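Local atomic coordinates of triabin (Triatoma pallidipennis, PDB entry 1AVG), a protein that inhibits the clotting protease thrombin by forming a non-covalent one-to-one complex with it, suppressing fibrin formation and platelet aggregation while barely affecting amidolytic activity. Residues Glu18-Gly23 and Ile99-Asp104; Gln40-Ser45 and Phe82-Ser87. All coordinates share one frame; numbering follows the deposited sequence.

Contact 1: Glu18-Gly23 and Ile99-Asp104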
# COMPACT_ATOMS: atom_id res chain seq x y z
N GLU C 18 1.37 14.77 -24.21
CA GLU C 18 0.57 14.23 -25.30
C GLU C 18 0.16 12.77 -25.16
O GLU C 18 -0.68 12.29 -25.91
CB GLU C 18 1.23 14.50 -26.65
CG GLU C 18 0.20 14.67 -27.79
CD GLU C 18 -0.91 15.68 -27.47
OE1 GLU C 18 -0.62 16.76 -26.90
OE2 GLU C 18 -2.08 15.39 -27.79
N GLU C 19 0.78 12.05 -24.23
CA GLU C 19 0.39 10.66 -24.02
C GLU C 19 -0.83 10.71 -23.11
O GLU C 19 -1.68 9.82 -23.14
CB GLU C 19 1.51 9.85 -23.35
CG GLU C 19 2.53 9.27 -24.33
CD GLU C 19 3.45 8.25 -23.67
OE1 GLU C 19 4.33 8.64 -22.87
OE2 GLU C 19 3.30 7.04 -23.96
N PHE C 20 -0.90 11.76 -22.31
CA PHE C 20 -2.02 11.93 -21.42
C PHE C 20 -3.19 12.59 -22.13
O PHE C 20 -4.30 12.06 -22.09
CB PHE C 20 -1.67 12.76 -20.19
CG PHE C 20 -2.82 12.93 -19.25
CD1 PHE C 20 -3.79 13.92 -19.49
CD2 PHE C 20 -3.00 12.06 -18.18
CE1 PHE C 20 -4.91 14.02 -18.68
CE2 PHE C 20 -4.12 12.16 -17.37
CZ PHE C 20 -5.08 13.15 -17.62
N PHE C 21 -2.97 13.77 -22.70
CA PHE C 21 -4.04 14.47 -23.40
C PHE C 21 -4.32 13.84 -24.74
O PHE C 21 -4.06 14.41 -25.81
CB PHE C 21 -3.73 15.96 -23.53
CG PHE C 21 -3.66 16.65 -22.22
CD1 PHE C 21 -4.81 16.82 -21.46
CD2 PHE C 21 -2.45 17.10 -21.72
CE1 PHE C 21 -4.75 17.43 -20.20
CE2 PHE C 21 -2.37 17.70 -20.47
CZ PHE C 21 -3.52 17.87 -19.71
N ASN C 22 -4.88 12.64 -24.66
CA ASN C 22 -5.23 11.85 -25.82
C ASN C 22 -6.15 10.77 -25.27
O ASN C 22 -5.85 10.15 -24.26
CB ASN C 22 -3.97 11.22 -26.41
CG ASN C 22 -4.28 10.29 -27.58
OD1 ASN C 22 -5.14 10.59 -28.42
ND2 ASN C 22 -3.57 9.17 -27.64
N GLY C 23 -7.32 10.62 -25.89
CA GLY C 23 -8.25 9.60 -25.44
C GLY C 23 -9.28 10.03 -24.40
O GLY C 23 -9.63 11.20 -24.28
N ILE C 99 1.09 14.23 -10.44
CA ILE C 99 1.94 13.62 -9.41
C ILE C 99 2.57 12.29 -9.88
O ILE C 99 3.79 12.13 -9.87
CB ILE C 99 1.12 13.32 -8.11
CG1 ILE C 99 0.17 14.47 -7.76
CG2 ILE C 99 2.05 13.03 -6.94
CD1 ILE C 99 0.83 15.78 -7.41
N SER C 100 1.73 11.36 -10.32
CA SER C 100 2.15 10.04 -10.77
C SER C 100 1.14 9.60 -11.82
O SER C 100 -0.06 9.71 -11.60
CB SER C 100 2.10 9.06 -9.60
OG SER C 100 2.28 7.71 -10.00
N VAL C 101 1.62 9.06 -12.93
CA VAL C 101 0.73 8.64 -13.99
C VAL C 101 1.27 7.55 -14.90
O VAL C 101 2.46 7.50 -15.21
CB VAL C 101 0.27 9.89 -14.87
CG1 VAL C 101 1.39 10.88 -15.04
CG2 VAL C 101 -0.24 9.45 -16.25
N SER C 102 0.39 6.62 -15.25
CA SER C 102 0.72 5.57 -16.17
C SER C 102 -0.33 5.86 -17.23
O SER C 102 -1.51 5.58 -17.04
CB SER C 102 0.51 4.20 -15.55
OG SER C 102 -0.77 4.11 -14.95
N TYR C 103 0.10 6.49 -18.31
CA TYR C 103 -0.78 6.88 -19.40
C TYR C 103 -1.75 5.82 -19.92
O TYR C 103 -2.64 6.15 -20.71
CB TYR C 103 0.05 7.42 -20.56
CG TYR C 103 1.16 8.34 -20.12
CD1 TYR C 103 0.89 9.60 -19.62
CD2 TYR C 103 2.48 7.93 -20.18
CE1 TYR C 103 1.91 10.43 -19.17
CE2 TYR C 103 3.52 8.75 -19.74
CZ TYR C 103 3.23 10.00 -19.23
OH TYR C 103 4.24 10.79 -18.77
N ASP C 104 -1.62 4.58 -19.48
CA ASP C 104 -2.50 3.52 -19.96
C ASP C 104 -3.27 2.84 -18.84
O ASP C 104 -4.01 1.89 -19.08
CB ASP C 104 -1.70 2.46 -20.73
CG ASP C 104 -0.62 1.80 -19.89
OD1 ASP C 104 -0.03 2.47 -19.01
OD2 ASP C 104 -0.34 0.61 -20.12
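Glu19 lies across the ring of Tyr103 where the short N-terminal helix 17-20 of this lipocalin-like (calycin) barrel meets the chain leaving strand 92-101. The contact illustrates how a helical turn can rest against a barrel: between Glu18-Gly23 and Ile99-Asp104 it is van der Waals and CH-pi, and the hydrogen bonds run through residues outside both segments.

The CH-pi component comes first. Glu19 CB sits over one face of the Tyr103 ring, 3.8 Å from its centroid and displaced toward the rim. Beyond CB the contact is close packing, not a bond: the glutamate crosses the tyrosine at about a right angle, and its carboxylate plane is turned 38° from the ring. CG stands anti to the carbonyl carbon of Glu19 (chi1 -86°), and the extended chain from there carries OE1 alongside CD2 and CE2 of the ring.

Apolar contacts continue inward. With CG anti to the backbone N (chi1 -180°), the Phe20 ring turns away from Tyr103, leaving CB as its side-chain contact with the tyrosine, 4.1 Å from Tyr103 CD1. Val101 CG2 meets the Phe20 ring at its edge, near the ring plane, 4.3 Å from Phe20 CD2. Trp25 stacks on Phe20 and Phe98 forms an edge-to-face pair with it, which sets the buried Phe20 ring in an aromatic cluster.

Polar bonds run to neighbouring parts of the fold. Phe20 O accepts from Trp25 NE1, and Arg129 links both segments, bonding through NH1 to Asn22 O and through NE to Tyr103 O. At the far end of the tyrosine, OH is hydrogen-bonded to the backbone N of Lys16.

Contact 2: Gln40-Ser45 and Phe82-Ser87; sequences QKFTTS and FKCKSS
Phe42 drives the edge of its ring into the face of Phe82, a T-shaped pair between two strands of the lipocalin-like barrel. Strands 37-43 and 80-86 are not neighbours in the sheet: 66-71 runs between them, and the axes of segments 40-43 and 82-86 come no closer than 8.7 Å. No hydrogen bond links the segments, and the contact is made mostly by side chains.

The tight part is aromatic. The ring centroids are 4.9 Å apart and the planes stand at 74°. Phe42 CD2 leads, 3.5 Å from Phe82 CD2 and displaced toward the rim of the Phe82 face, with CE2 close behind. Both rings have CG anti to their own carbonyl carbon (chi1 -76° in Phe42 and -62° in Phe82), a setting that brings them together on the barrel's inner side. Phe96 meets both of them.

Packing is slacker around this pair. Cys84 SG, in its disulfide with Cys69 of the intervening strand, approaches the Phe42 ring obliquely, 5.0 Å from the centroid. On the solvent side, Lys83 and Lys85 project from the exposed face of their strand, and the chain beyond Thr43 becomes poorly ordered. Just before that point, the backbone O of Thr43 lies at the Phe82 ring edge, 4.0 Å from CE2.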
# COMPACT_ATOMS: atom_id res chain seq x y z
N GLN C 40 -16.12 16.65 -20.20
CA GLN C 40 -15.27 17.80 -20.47
C GLN C 40 -14.34 17.44 -21.61
O GLN C 40 -13.67 16.41 -21.55
CB GLN C 40 -14.44 18.14 -19.23
CG GLN C 40 -15.28 18.50 -18.02
CD GLN C 40 -14.56 18.25 -16.70
OE1 GLN C 40 -15.20 18.14 -15.66
NE2 GLN C 40 -13.24 18.18 -16.74
N LYS C 41 -14.32 18.26 -22.65
CA LYS C 41 -13.45 18.02 -23.78
C LYS C 41 -12.28 18.97 -23.69
O LYS C 41 -12.46 20.19 -23.61
CB LYS C 41 -14.22 18.19 -25.08
CG LYS C 41 -15.25 17.09 -25.25
CD LYS C 41 -16.35 17.42 -26.24
CE LYS C 41 -17.35 16.26 -26.27
NZ LYS C 41 -18.51 16.48 -27.16
N PHE C 42 -11.09 18.41 -23.58
CA PHE C 42 -9.86 19.18 -23.46
C PHE C 42 -9.10 19.26 -24.77
O PHE C 42 -9.07 18.31 -25.56
CB PHE C 42 -8.94 18.58 -22.38
CG PHE C 42 -9.38 18.87 -20.97
CD1 PHE C 42 -10.53 18.29 -20.45
CD2 PHE C 42 -8.65 19.74 -20.17
CE1 PHE C 42 -10.95 18.57 -19.14
CE2 PHE C 42 -9.06 20.02 -18.87
CZ PHE C 42 -10.22 19.43 -18.35
N THR C 43 -8.50 20.42 -25.00
CA THR C 43 -7.70 20.65 -26.18
C THR C 43 -6.42 21.36 -25.73
O THR C 43 -6.45 22.44 -25.13
CB THR C 43 -8.51 21.42 -27.27
OG1 THR C 43 -7.63 22.03 -28.21
CG2 THR C 43 -9.43 22.45 -26.65
N THR C 44 -5.31 20.65 -25.90
CA THR C 44 -3.99 21.15 -25.53
C THR C 44 -3.52 22.13 -26.60
O THR C 44 -3.62 21.85 -27.80
CB THR C 44 -2.97 19.98 -25.38
OG1 THR C 44 -1.69 20.49 -25.01
CG2 THR C 44 -2.85 19.19 -26.68
N SER C 45 -3.02 23.28 -26.16
CA SER C 45 -2.53 24.29 -27.07
C SER C 45 -1.27 23.76 -27.74
O SER C 45 -0.15 23.95 -27.26
CB SER C 45 -2.25 25.60 -26.32
N PHE C 82 -6.23 25.14 -17.69
CA PHE C 82 -7.28 25.13 -18.70
C PHE C 82 -8.47 25.99 -18.29
O PHE C 82 -8.81 26.06 -17.10
CB PHE C 82 -7.79 23.70 -18.93
CG PHE C 82 -6.74 22.76 -19.44
CD1 PHE C 82 -5.86 22.14 -18.57
CD2 PHE C 82 -6.64 22.49 -20.81
CE1 PHE C 82 -4.88 21.26 -19.05
CE2 PHE C 82 -5.67 21.62 -21.29
CZ PHE C 82 -4.78 21.00 -20.41
N LYS C 83 -9.06 26.67 -19.27
CA LYS C 83 -10.25 27.49 -19.03
C LYS C 83 -11.37 26.67 -19.64
O LYS C 83 -11.27 26.23 -20.78
CB LYS C 83 -10.16 28.85 -19.73
CG LYS C 83 -9.16 29.82 -19.09
CD LYS C 83 -9.40 31.26 -19.56
CE LYS C 83 -10.63 31.85 -18.90
NZ LYS C 83 -10.43 32.00 -17.43
N CYS C 84 -12.39 26.41 -18.84
CA CYS C 84 -13.51 25.62 -19.30
C CYS C 84 -14.79 26.45 -19.39
O CYS C 84 -15.03 27.30 -18.54
CB CYS C 84 -13.69 24.42 -18.37
SG CYS C 84 -12.21 23.33 -18.29
N LYS C 85 -15.55 26.23 -20.46
CA LYS C 85 -16.81 26.93 -20.72
C LYS C 85 -17.91 25.89 -20.96
O LYS C 85 -17.66 24.86 -21.57
CB LYS C 85 -16.66 27.82 -21.96
CG LYS C 85 -15.60 28.92 -21.81
CD LYS C 85 -15.18 29.53 -23.15
CE LYS C 85 -13.96 28.82 -23.76
NZ LYS C 85 -14.19 27.39 -24.15
N SER C 86 -19.13 26.18 -20.54
CA SER C 86 -20.19 25.20 -20.69
C SER C 86 -21.48 25.57 -21.41
O SER C 86 -21.71 26.73 -21.73
CB SER C 86 -20.52 24.62 -19.32
N SER C 87 -22.32 24.55 -21.63
CA SER C 87 -23.62 24.70 -22.30
C SER C 87 -24.49 25.72 -21.59
O SER C 87 -25.35 26.33 -22.21
CB SER C 87 -24.35 23.37 -22.30
OG SER C 87 -23.46 22.31 -22.58

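In the fold
The two contacts show how one barrel can be tied together at separate points, contact 1 at a partly buried edge and contact 2 in the interior. Their centres are about 17 Å apart. Along the chain the order is 18-23, 40-45, 82-87 and 99-104, so contact 1 brackets contact 2. Strands 80-86 and 92-101 follow one another and are neighbours in the sheet, giving the contacts a common framework. They also touch: Phe21 CZ lies 3.5 Å from Phe82 CZ, joining the residue just after helix 17-20 to the aromatic pair. Ser100 and Ser102, in segment 99-104, also hydrogen-bond to another protein's chain, the bond from Ser102 being weak.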